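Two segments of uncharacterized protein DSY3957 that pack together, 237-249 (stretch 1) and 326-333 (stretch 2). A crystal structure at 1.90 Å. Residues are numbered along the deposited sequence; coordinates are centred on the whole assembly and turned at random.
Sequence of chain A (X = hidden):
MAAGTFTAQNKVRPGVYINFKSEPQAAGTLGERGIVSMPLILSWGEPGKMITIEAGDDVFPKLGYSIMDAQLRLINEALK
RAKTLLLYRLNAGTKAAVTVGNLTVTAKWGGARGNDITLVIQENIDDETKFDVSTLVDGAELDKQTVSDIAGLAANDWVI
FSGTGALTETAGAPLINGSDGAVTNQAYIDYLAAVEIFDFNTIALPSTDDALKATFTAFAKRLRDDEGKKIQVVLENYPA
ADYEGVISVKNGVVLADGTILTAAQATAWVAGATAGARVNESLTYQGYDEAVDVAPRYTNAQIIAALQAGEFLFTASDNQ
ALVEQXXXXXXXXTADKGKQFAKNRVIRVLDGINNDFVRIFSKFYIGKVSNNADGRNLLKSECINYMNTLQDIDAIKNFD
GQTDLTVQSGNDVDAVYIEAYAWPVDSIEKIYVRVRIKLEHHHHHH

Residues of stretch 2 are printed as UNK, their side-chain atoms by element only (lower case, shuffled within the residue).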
# COMPACT_ATOMS: atom_id res chain seq x y z
N ASN A 237 -13.18 -11.71 1.19
CA ASN A 237 -14.04 -12.80 0.77
C ASN A 237 -14.17 -12.99 -0.75
O ASN A 237 -15.23 -12.79 -1.33
CB ASN A 237 -15.43 -12.62 1.39
CG ASN A 237 -15.45 -12.95 2.87
OD1 ASN A 237 -15.47 -14.11 3.25
ND2 ASN A 237 -15.42 -11.92 3.71
N TYR A 238 -13.07 -13.38 -1.38
CA TYR A 238 -13.08 -13.63 -2.82
C TYR A 238 -12.14 -14.77 -3.18
O TYR A 238 -11.23 -14.61 -4.00
CB TYR A 238 -12.68 -12.36 -3.58
CG TYR A 238 -13.13 -12.37 -5.02
CD1 TYR A 238 -12.21 -12.48 -6.07
CD2 TYR A 238 -14.48 -12.27 -5.34
CE1 TYR A 238 -12.63 -12.47 -7.40
CE2 TYR A 238 -14.92 -12.26 -6.67
CZ TYR A 238 -13.98 -12.36 -7.69
OH TYR A 238 -14.41 -12.34 -9.00
N PRO A 239 -12.33 -15.93 -2.56
CA PRO A 239 -11.47 -17.08 -2.85
C PRO A 239 -11.62 -17.54 -4.30
O PRO A 239 -10.78 -18.28 -4.82
CB PRO A 239 -11.96 -18.13 -1.85
CG PRO A 239 -13.40 -17.79 -1.68
CD PRO A 239 -13.37 -16.29 -1.58
N ALA A 240 -12.68 -17.08 -4.97
CA ALA A 240 -12.92 -17.45 -6.36
C ALA A 240 -11.77 -17.02 -7.28
O ALA A 240 -11.65 -17.52 -8.41
CB ALA A 240 -14.25 -16.85 -6.85
N ALA A 241 -10.94 -16.10 -6.80
CA ALA A 241 -9.81 -15.62 -7.59
C ALA A 241 -8.88 -16.78 -7.98
O ALA A 241 -8.31 -16.78 -9.08
CB ALA A 241 -9.01 -14.57 -6.78
N ASP A 242 -8.74 -17.75 -7.08
CA ASP A 242 -7.91 -18.95 -7.31
C ASP A 242 -6.61 -18.59 -8.03
O ASP A 242 -6.26 -19.20 -9.05
CB ASP A 242 -8.73 -19.98 -8.10
CG ASP A 242 -8.01 -21.30 -8.31
OD1 ASP A 242 -7.10 -21.63 -7.52
OD2 ASP A 242 -8.36 -22.02 -9.27
N TYR A 243 -5.90 -17.62 -7.48
CA TYR A 243 -4.66 -17.14 -8.07
C TYR A 243 -3.68 -16.72 -6.97
O TYR A 243 -4.08 -16.09 -5.98
CB TYR A 243 -4.98 -15.96 -8.98
CG TYR A 243 -3.78 -15.35 -9.67
CD1 TYR A 243 -2.94 -16.14 -10.45
CD2 TYR A 243 -3.47 -14.00 -9.51
CE1 TYR A 243 -1.82 -15.59 -11.08
CE2 TYR A 243 -2.35 -13.44 -10.14
CZ TYR A 243 -1.54 -14.25 -10.91
OH TYR A 243 -0.42 -13.72 -11.51
N GLU A 244 -2.40 -17.08 -7.13
CA GLU A 244 -1.37 -16.76 -6.13
C GLU A 244 -1.12 -15.27 -5.96
O GLU A 244 -0.50 -14.83 -4.99
CB GLU A 244 -0.04 -17.45 -6.49
CG GLU A 244 0.61 -16.96 -7.78
CD GLU A 244 0.19 -17.79 -8.99
OE1 GLU A 244 -0.84 -18.49 -8.91
OE2 GLU A 244 0.90 -17.74 -10.02
N GLY A 245 -1.62 -14.47 -6.90
CA GLY A 245 -1.43 -13.04 -6.80
C GLY A 245 -2.52 -12.38 -5.97
O GLY A 245 -2.49 -11.17 -5.76
N VAL A 246 -3.47 -13.17 -5.49
CA VAL A 246 -4.57 -12.62 -4.70
C VAL A 246 -4.76 -13.28 -3.34
O VAL A 246 -4.85 -14.50 -3.24
CB VAL A 246 -5.92 -12.74 -5.46
CG1 VAL A 246 -7.05 -12.22 -4.59
CG2 VAL A 246 -5.85 -11.98 -6.77
N ILE A 247 -4.81 -12.46 -2.29
CA ILE A 247 -5.04 -12.97 -0.94
C ILE A 247 -6.46 -12.59 -0.58
O ILE A 247 -6.88 -11.45 -0.80
CB ILE A 247 -4.06 -12.34 0.08
CG1 ILE A 247 -2.62 -12.79 -0.23
CG2 ILE A 247 -4.45 -12.75 1.50
CD1 ILE A 247 -1.54 -11.97 0.49
N SER A 248 -7.22 -13.54 -0.04
CA SER A 248 -8.61 -13.29 0.33
C SER A 248 -8.86 -13.41 1.84
O SER A 248 -8.85 -14.51 2.39
CB SER A 248 -9.54 -14.27 -0.40
OG SER A 248 -10.90 -14.03 -0.09
N VAL A 249 -9.10 -12.27 2.48
CA VAL A 249 -9.37 -12.22 3.92
C VAL A 249 -10.83 -12.58 4.16
O VAL A 249 -11.73 -11.93 3.63
CB VAL A 249 -9.09 -10.81 4.48
CG1 VAL A 249 -9.27 -10.81 5.99
CG2 VAL A 249 -7.69 -10.37 4.10
N UNK A 326 -0.82 -18.26 6.50
CA UNK A 326 -0.45 -17.15 5.62
C UNK A 326 -0.50 -17.68 4.19
O UNK A 326 0.53 -18.01 3.60
o UNK A 326 2.64 -15.15 5.28
c UNK A 326 0.97 -16.68 5.99
c UNK A 326 1.43 -15.47 5.19
o UNK A 326 0.60 -14.85 4.49
N UNK A 327 -1.70 -17.77 3.64
CA UNK A 327 -1.89 -18.29 2.29
C UNK A 327 -2.67 -17.37 1.38
O UNK A 327 -3.39 -16.48 1.84
c UNK A 327 -4.00 -19.48 2.99
c UNK A 327 -1.80 -20.69 3.03
c UNK A 327 -4.91 -20.70 2.87
c UNK A 327 -2.63 -19.65 2.31
N UNK A 328 -2.50 -17.59 0.07
CA UNK A 328 -3.22 -16.81 -0.93
C UNK A 328 -4.35 -17.70 -1.46
O UNK A 328 -4.54 -18.81 -0.98
o UNK A 328 -2.09 -18.41 -3.29
c UNK A 328 -2.27 -16.36 -2.06
n UNK A 328 -0.18 -17.45 -2.58
c UNK A 328 -1.50 -17.50 -2.69
N UNK A 329 -5.11 -17.20 -2.44
CA UNK A 329 -6.25 -17.95 -2.96
C UNK A 329 -6.00 -19.12 -3.89
O UNK A 329 -6.95 -19.81 -4.28
c UNK A 329 -7.69 -15.91 -2.79
o UNK A 329 -6.55 -16.46 -4.83
c UNK A 329 -7.22 -17.02 -3.70
N UNK A 330 -4.76 -19.37 -4.27
CA UNK A 330 -4.49 -20.48 -5.18
C UNK A 330 -4.86 -21.84 -4.60
O UNK A 330 -4.30 -22.26 -3.58
c UNK A 330 -3.35 -21.46 -7.89
c UNK A 330 -1.14 -21.69 -6.73
c UNK A 330 -2.65 -21.66 -6.53
c UNK A 330 -3.02 -20.50 -5.59
N UNK A 331 -5.81 -22.52 -5.25
CA UNK A 331 -6.23 -23.85 -4.81
C UNK A 331 -6.17 -24.89 -5.92
O UNK A 331 -6.10 -26.09 -5.64
c UNK A 331 -7.78 -22.98 -3.01
o UNK A 331 -8.59 -23.41 -5.25
c UNK A 331 -7.68 -23.87 -4.24
N UNK A 332 -6.19 -24.46 -7.18
CA UNK A 332 -6.13 -25.39 -8.31
C UNK A 332 -4.66 -25.68 -8.61
O UNK A 332 -4.08 -25.11 -9.53
c UNK A 332 -6.80 -24.79 -9.55
o UNK A 332 -8.15 -24.46 -9.28
N UNK A 333 -4.07 -26.57 -7.84
CA UNK A 333 -2.67 -26.90 -8.03
C UNK A 333 -2.43 -27.83 -9.21
O UNK A 333 -3.26 -28.69 -9.52
c UNK A 333 -3.36 -26.46 -3.31
c UNK A 333 -1.95 -25.36 -5.44
c UNK A 333 -2.11 -27.51 -6.74
c UNK A 333 -2.93 -25.14 -3.24
c UNK A 333 -2.39 -26.68 -5.52
c UNK A 333 -2.22 -24.59 -4.31
c UNK A 333 -3.09 -27.22 -4.44
O HOH W 1 -5.92 -15.98 0.71

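Position 326 carries two side-chain carbons in line, the second bearing two oxygens. This short carboxylate lies beyond close range of stretch 1, one of its oxygens coming no nearer than 5.4 Å to Ile247 CD1, and both oxygens are hydrogen-bonded elsewhere in the structure. The residue is Asp326.

Position 327 has four side-chain carbons and no heteroatom, forked at the first carbon with one arm two carbons long. The CA-to-CB bond points away from stretch 1, and the backbone makes the contact instead: the carbonyl O of 327 lies 3.9 Å from Ile247 CG2. The same carbonyl accepts from a water, 2.8 Å from O, which in turn accepts from Ser248 N at 2.9 Å, so a single water bridges the two main chains. The fork at the first carbon identifies Ile327.

At position 328 there are two carbons, the second bonded to one oxygen and one nitrogen, a carboxamide. Its CB packs 3.4 Å from Val246 O and 4.0 Å from Ile247 CG1, and the amide oxygen approaches Glu244 CA at 3.4 Å. This is Asn328. Its OD1 also accepts from the backbone N of position 330 at 3.0 Å, a bond within the stretch, while ND2 is satisfied elsewhere in the structure.

Position 329 shows one carbon carrying an oxygen and a second carbon. Here CA-to-CB points toward stretch 1; the oxygen sits 2.7 Å from Tyr243 O and the methyl carbon 3.4 Å from Ser248 CB. A hydroxyl and a methyl on one CB define Thr329. Its OG1 is also 3.0 Å from Val246 O; either carbonyl could take the hydroxyl proton, and the geometry does not choose. The backbone is unambiguous: Thr329 N donates to Val246 O at 2.8 Å.

Position 330 has four carbons forked at the second, distinguishing it from 327. Its CB lies 3.8 Å from Glu244 N, and one terminal methyl is 3.9 Å from Glu244 OE1. This is Leu330.

Position 331 again has one carbon bearing an oxygen and a carbon. The backbone N donates to Asp242 OD1 at 2.8 Å in a nearly straight bond, with the side-chain oxygen 3.2 Å from that same OD1. It is Thr331.

Position 332 has one carbon followed by one oxygen, which donates to Asp242 OD2 over a very short 2.4 Å. This is Ser332; its N also donates to Asp242 OD1 at 3.0 Å.

Position 333 has one carbon leading to a six-carbon ring without a hydroxyl. It makes no contact with stretch 1 and is Phe333.

The contact thus has two polar centres. Thr329 enters beside the Tyr243–Val246 turn, its hydroxyl close to the carbonyls of both terminal residues and its methyl against Ser248. Asp242, whose CA-to-CB bond points away, brings its carboxylate back to receive the amides of Thr331 and Ser332. Between these centres, Asp242 CA lies 3.3 Å from Thr329 O in a well-aligned CA-H...O contact.

Stretch 2 (326-333) DINTLTSF
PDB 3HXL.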